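Local coordinates for thioredoxin peroxidase 2 (Plasmodium falciparum, PDB 2C0D), which probably reduces hydrogen peroxide and organic hydroperoxides to water and alcohols as a mitochondrial, thioredoxin-dependent 2-Cys peroxiredoxin, at residues Lys89-Leu94 with Arg177-Ile182; Val48-Phe53 with Cys59-Tyr64. All blocks are in the same frame, centred on the assembly; numbering follows the deposited sequence.

Contact 1 (Lys89-Leu94 with Arg177-Ile182); sequences KNVELL and RTIDSI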
loop_
_atom_site.group_PDB
_atom_site.type_symbol
_atom_site.label_atom_id
_atom_site.label_comp_id
_atom_site.label_asym_id
_atom_site.label_seq_id
_atom_site.Cartn_x
_atom_site.Cartn_y
_atom_site.Cartn_z
ATOM N N LYS B 89 18.762 -5.237 7.277
ATOM C CA LYS B 89 18.206 -3.889 7.296
ATOM C C LYS B 89 17.697 -3.427 8.679
ATOM O O LYS B 89 17.101 -2.343 8.792
ATOM C CB LYS B 89 17.092 -3.788 6.242
ATOM C CG LYS B 89 17.602 -4.078 4.831
ATOM C CD LYS B 89 16.456 -4.098 3.815
ATOM C CE LYS B 89 16.829 -4.866 2.542
ATOM N NZ LYS B 89 17.940 -4.209 1.774
ATOM N N ASN B 90 17.961 -4.228 9.728
ATOM C CA ASN B 90 17.543 -3.914 11.077
ATOM C C ASN B 90 16.004 -3.806 11.164
ATOM O O ASN B 90 15.485 -2.889 11.789
ATOM C CB ASN B 90 18.178 -2.605 11.559
ATOM C CG ASN B 90 18.141 -2.468 13.065
ATOM O OD1 ASN B 90 18.024 -3.475 13.786
ATOM N ND2 ASN B 90 18.223 -1.228 13.555
ATOM N N VAL B 91 15.311 -4.748 10.527
ATOM C CA VAL B 91 13.842 -4.785 10.539
ATOM C C VAL B 91 13.369 -6.046 11.266
ATOM O O VAL B 91 13.764 -7.166 10.894
ATOM C CB VAL B 91 13.245 -4.808 9.094
ATOM C CG1 VAL B 91 11.673 -4.857 9.164
ATOM C CG2 VAL B 91 13.720 -3.600 8.308
ATOM N N GLU B 92 12.526 -5.859 12.282
ATOM C CA GLU B 92 11.828 -6.988 12.913
ATOM C C GLU B 92 10.569 -7.335 12.095
ATOM O O GLU B 92 9.658 -6.484 11.980
ATOM C CB GLU B 92 11.430 -6.602 14.347
ATOM C CG GLU B 92 10.813 -7.797 15.144
ATOM C CD GLU B 92 11.829 -8.745 15.792
ATOM O OE1 GLU B 92 13.042 -8.400 15.861
ATOM O OE2 GLU B 92 11.401 -9.850 16.273
ATOM N N LEU B 93 10.514 -8.545 11.534
ATOM C CA LEU B 93 9.307 -8.999 10.807
ATOM C C LEU B 93 8.339 -9.657 11.793
ATOM O O LEU B 93 8.715 -10.615 12.514
ATOM C CB LEU B 93 9.689 -9.997 9.713
ATOM C CG LEU B 93 8.525 -10.534 8.866
ATOM C CD1 LEU B 93 7.789 -9.379 8.120
ATOM C CD2 LEU B 93 9.067 -11.605 7.865
ATOM N N LEU B 94 7.098 -9.171 11.834
ATOM C CA LEU B 94 6.075 -9.791 12.708
ATOM C C LEU B 94 4.854 -10.221 11.879
ATOM O O LEU B 94 4.190 -9.367 11.238
ATOM C CB LEU B 94 5.621 -8.810 13.783
ATOM C CG LEU B 94 6.746 -8.289 14.701
ATOM C CD1 LEU B 94 6.212 -7.214 15.620
ATOM C CD2 LEU B 94 7.411 -9.414 15.489
ATOM N N ARG B 177 12.428 -3.460 -1.181
ATOM C CA ARG B 177 12.711 -2.166 -1.862
ATOM C C ARG B 177 12.041 -0.963 -1.193
ATOM O O ARG B 177 12.637 0.134 -1.068
ATOM C CB ARG B 177 12.297 -2.240 -3.328
ATOM C CG ARG B 177 13.218 -3.149 -4.128
ATOM N N THR B 178 10.799 -1.178 -0.773
ATOM C CA THR B 178 10.060 -0.187 0.023
ATOM C C THR B 178 10.813 0.168 1.312
ATOM O O THR B 178 10.984 1.354 1.670
ATOM C CB THR B 178 8.642 -0.717 0.320
ATOM O OG1 THR B 178 7.926 -0.849 -0.920
ATOM C CG2 THR B 178 7.894 0.248 1.230
ATOM N N ILE B 179 11.249 -0.861 2.039
ATOM C CA ILE B 179 12.056 -0.643 3.229
ATOM C C ILE B 179 13.336 0.142 2.887
ATOM O O ILE B 179 13.644 1.129 3.564
ATOM C CB ILE B 179 12.394 -1.981 3.921
ATOM C CG1 ILE B 179 11.096 -2.556 4.528
ATOM C CG2 ILE B 179 13.465 -1.759 5.000
ATOM C CD1 ILE B 179 11.199 -4.061 4.952
ATOM N N ASP B 180 14.035 -0.267 1.819
ATOM C CA ASP B 180 15.231 0.442 1.373
ATOM C C ASP B 180 14.998 1.947 1.186
ATOM O O ASP B 180 15.819 2.785 1.620
ATOM C CB ASP B 180 15.746 -0.151 0.067
ATOM C CG ASP B 180 16.616 -1.384 0.289
ATOM O OD1 ASP B 180 16.999 -1.633 1.456
ATOM O OD2 ASP B 180 16.883 -2.097 -0.712
ATOM N N SER B 181 13.891 2.288 0.537
ATOM C CA SER B 181 13.551 3.707 0.312
ATOM C C SER B 181 13.314 4.469 1.609
ATOM O O SER B 181 13.737 5.624 1.745
ATOM C CB SER B 181 12.329 3.834 -0.588
ATOM O OG SER B 181 12.602 3.301 -1.875
ATOM N N ILE B 182 12.650 3.820 2.577
ATOM C CA ILE B 182 12.399 4.445 3.878
ATOM C C ILE B 182 13.710 4.676 4.640
ATOM O O ILE B 182 13.933 5.762 5.195
ATOM C CB ILE B 182 11.410 3.606 4.717
ATOM C CG1 ILE B 182 10.025 3.624 4.026
ATOM C CG2 ILE B 182 11.373 4.121 6.223
ATOM C CD1 ILE B 182 9.055 2.492 4.506
#
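Lys89 and Asp180 meet at about a right angle, the ammonium group of the lysine coming to rest on one oxygen of the carboxylate. OD1 of Asp180 accepts from NZ of Lys89 at 2.8 Å through its syn lone pair, on the side of OD2. The same NZ lies 3.4 Å from Asp180 OD2, which leaves the carboxylate approached unevenly, with OD1 carrying the salt bridge. The lysine chain runs nearly extended through chi2 and chi3 and then bends at chi4 (-65°), turning the ammonium aside from the line of the chain and onto the aspartate. Its methylenes follow the charge: CE of Lys89 is 3.4 Å from Asp180 OD1, while CD passes obliquely over the methyl CG2 of Ile179 at 4.0 Å. A single side chain thus pairs its end with an acidic group and lays its aliphatic part on the neighbouring residue of the same helix.

The backbone around Lys89 is a helix-to-strand junction of the thioredoxin-like peroxiredoxin fold. Helix 83-88 ends in a Schellman motif with Asn90, at positive phi, as C-prime residue; the chain then enters strand 91-97, which pairs in parallel with strand 58-63. Helix 172-188 packs against this junction, and Phe86 of helix 83-88 touches both Val91 and Ile179.

Deeper in, Val91 and Ile179 reach toward each other tip to tip, both buried, with CG2 of Val91 and CG2 of Ile179 3.8 Å apart. The isoleucine branch in contact stands opposite the backbone N, because CG1 takes the place beside that N (chi1 -69°). Farther along the helix, Ile182 packs on Ile168 of the second subunit.

Contact 2 (Val48-Phe53 with Cys59-Tyr64); sequences VDLSSF and CCLLFY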
loop_
_atom_site.group_PDB
_atom_site.type_symbol
_atom_site.label_atom_id
_atom_site.label_comp_id
_atom_site.label_asym_id
_atom_site.label_seq_id
_atom_site.Cartn_x
_atom_site.Cartn_y
_atom_site.Cartn_z
ATOM N N VAL B 48 4.861 -9.852 23.062
ATOM C CA VAL B 48 5.351 -8.981 22.001
ATOM C C VAL B 48 4.754 -7.615 22.221
ATOM O O VAL B 48 3.544 -7.453 22.231
ATOM C CB VAL B 48 4.909 -9.481 20.591
ATOM C CG1 VAL B 48 5.431 -8.538 19.499
ATOM C CG2 VAL B 48 5.416 -10.921 20.381
ATOM N N ASP B 49 5.636 -6.640 22.384
ATOM C CA ASP B 49 5.274 -5.278 22.728
ATOM C C ASP B 49 5.901 -4.400 21.659
ATOM O O ASP B 49 7.124 -4.351 21.568
ATOM C CB ASP B 49 5.913 -4.963 24.093
ATOM C CG ASP B 49 5.688 -3.540 24.552
ATOM O OD1 ASP B 49 4.909 -2.806 23.890
ATOM O OD2 ASP B 49 6.310 -3.157 25.591
ATOM N N LEU B 50 5.083 -3.706 20.868
ATOM C CA LEU B 50 5.625 -2.934 19.741
ATOM C C LEU B 50 6.608 -1.894 20.253
ATOM O O LEU B 50 7.646 -1.638 19.629
ATOM C CB LEU B 50 4.527 -2.265 18.917
ATOM C CG LEU B 50 4.948 -1.833 17.509
ATOM C CD1 LEU B 50 5.446 -3.085 16.733
ATOM C CD2 LEU B 50 3.780 -1.156 16.778
ATOM N N SER B 51 6.304 -1.317 21.415
ATOM C CA SER B 51 7.119 -0.217 21.915
ATOM C C SER B 51 8.521 -0.653 22.280
ATOM O O SER B 51 9.422 0.185 22.343
ATOM C CB SER B 51 6.459 0.531 23.078
ATOM O OG SER B 51 6.364 -0.295 24.210
ATOM N N SER B 52 8.734 -1.959 22.439
ATOM C CA SER B 52 10.082 -2.458 22.724
ATOM C C SER B 52 11.095 -2.221 21.602
ATOM O O SER B 52 12.301 -2.233 21.850
ATOM C CB SER B 52 10.088 -3.934 23.129
ATOM O OG SER B 52 9.824 -4.792 22.035
ATOM N N PHE B 53 10.610 -2.008 20.380
ATOM C CA PHE B 53 11.504 -1.839 19.235
ATOM C C PHE B 53 11.884 -0.368 19.011
ATOM O O PHE B 53 12.774 -0.059 18.216
ATOM C CB PHE B 53 10.862 -2.461 17.984
ATOM C CG PHE B 53 10.577 -3.937 18.138
ATOM C CD1 PHE B 53 11.624 -4.860 18.100
ATOM C CD2 PHE B 53 9.279 -4.401 18.360
ATOM C CE1 PHE B 53 11.397 -6.233 18.262
ATOM C CE2 PHE B 53 9.024 -5.801 18.510
ATOM C CZ PHE B 53 10.102 -6.714 18.462
ATOM N N CYS B 59 10.038 -2.044 12.199
ATOM C CA CYS B 59 9.175 -3.236 12.205
ATOM C C CYS B 59 8.435 -3.347 10.893
ATOM O O CYS B 59 8.055 -2.321 10.306
ATOM C CB CYS B 59 8.130 -3.136 13.305
ATOM S SG CYS B 59 8.872 -3.218 14.943
ATOM N N CYS B 60 8.215 -4.573 10.440
ATOM C CA CYS B 60 7.340 -4.813 9.288
ATOM C C CYS B 60 6.204 -5.691 9.839
ATOM O O CYS B 60 6.463 -6.798 10.298
ATOM C CB CYS B 60 8.105 -5.517 8.161
ATOM S SG CYS B 60 7.055 -5.997 6.809
ATOM N N LEU B 61 4.988 -5.155 9.876
ATOM C CA LEU B 61 3.840 -5.930 10.351
ATOM C C LEU B 61 3.176 -6.579 9.146
ATOM O O LEU B 61 2.724 -5.865 8.224
ATOM C CB LEU B 61 2.810 -5.043 11.044
ATOM C CG LEU B 61 3.349 -4.139 12.145
ATOM C CD1 LEU B 61 2.213 -3.387 12.855
ATOM C CD2 LEU B 61 4.242 -4.936 13.153
ATOM N N LEU B 62 3.061 -7.898 9.148
ATOM C CA LEU B 62 2.499 -8.616 8.030
ATOM C C LEU B 62 1.220 -9.305 8.512
ATOM O O LEU B 62 1.297 -10.343 9.194
ATOM C CB LEU B 62 3.530 -9.656 7.539
ATOM C CG LEU B 62 3.209 -10.519 6.320
ATOM C CD1 LEU B 62 3.283 -9.719 5.026
ATOM C CD2 LEU B 62 4.196 -11.697 6.264
ATOM N N PHE B 63 0.059 -8.743 8.175
ATOM C CA PHE B 63 -1.228 -9.336 8.596
ATOM C C PHE B 63 -1.723 -10.332 7.545
ATOM O O PHE B 63 -1.509 -10.153 6.323
ATOM C CB PHE B 63 -2.297 -8.245 8.699
ATOM C CG PHE B 63 -2.105 -7.306 9.864
ATOM C CD1 PHE B 63 -2.781 -7.538 11.077
ATOM C CD2 PHE B 63 -1.300 -6.180 9.732
ATOM C CE1 PHE B 63 -2.639 -6.658 12.145
ATOM C CE2 PHE B 63 -1.161 -5.277 10.791
ATOM C CZ PHE B 63 -1.845 -5.505 11.995
ATOM N N TYR B 64 -2.403 -11.383 7.998
ATOM C CA TYR B 64 -2.927 -12.373 7.016
ATOM C C TYR B 64 -4.063 -13.159 7.652
ATOM O O TYR B 64 -4.184 -13.179 8.904
ATOM C CB TYR B 64 -1.818 -13.338 6.534
ATOM C CG TYR B 64 -1.133 -13.985 7.705
ATOM C CD1 TYR B 64 -1.672 -15.140 8.336
ATOM C CD2 TYR B 64 0.025 -13.404 8.241
ATOM C CE1 TYR B 64 -1.057 -15.688 9.467
ATOM C CE2 TYR B 64 0.638 -13.944 9.374
ATOM C CZ TYR B 64 0.096 -15.060 9.976
ATOM O OH TYR B 64 0.763 -15.529 11.099
#
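The Phe53 ring meets the sulfur of Cys59 obliquely: SG lies 4.2 Å from the ring centroid and 39° off the ring normal. The approach is to the CB side of the ring, since SG of Cys59 is 3.6 Å from Phe53 CD2 and nearly as close to CG and CB. This is a Cys sulfur-aromatic contact. Ser52 OG stands above one face of the same ring, 3.7 Å from its plane and displaced toward the rim.

The sulfur has a second neighbour in Leu50, whose CD1 comes to 3.9 Å from Cys59 SG. With chi1 at -67°, the thiol lies beside the backbone N of Cys59, opposite its carbonyl carbon, and is aimed at the phenyl ring, while Leu50 CD1 meets the sulfur from the side. Leu50 CD1 also meets Leu61 CD2 at 4.2 Å, extending the apolar patch one step along the strand: Cys59 and Leu61 are two residues apart, and the side-chain ends of both reach Leu50 CD1. Leu50, Cys59 and Leu61 are all buried.

The turn presenting Leu50 and Phe53 is braced by Asp49. Its OD1 receives both the backbone N and OG of Ser51, from the same face of the carboxylate and out of its plane, the OG bond being 2.9 Å. The backbone oxygen of Asp49 accepts two bonds from Ser52, one from N and one from OG, the latter nearly in line with the carbonyl (C=O...OG 162°).

The N bond from Ser51, two residues on, defines an Asx turn. It begins at Asp49, the last residue of strand 45-49, and the helical-type turn covers the start of strand 58-63, a central strand of the peroxiredoxin's thioredoxin-like sheet.

How the contacts relate
Contact 2 closes along the chain before contact 1 opens, and their centres lie 12 Å apart. They are joined through the sheet, where strands 58-63 and 91-97 run side by side in parallel: Glu92 O to Cys60 N and Leu94 O to Leu62 N, each 2.8 Å, are probable hydrogen bonds. Side chains add to this, with Glu92 CG 3.5 Å from Phe53 CE1 and Leu93 CD1 3.6 Å from Cys60 O. The 48-53 turn packs on strand 58-63, while strand 91-97 leads out of the junction beside helix 172-188. Both contacts lie away from Cys72, the predicted peroxidatic cysteine.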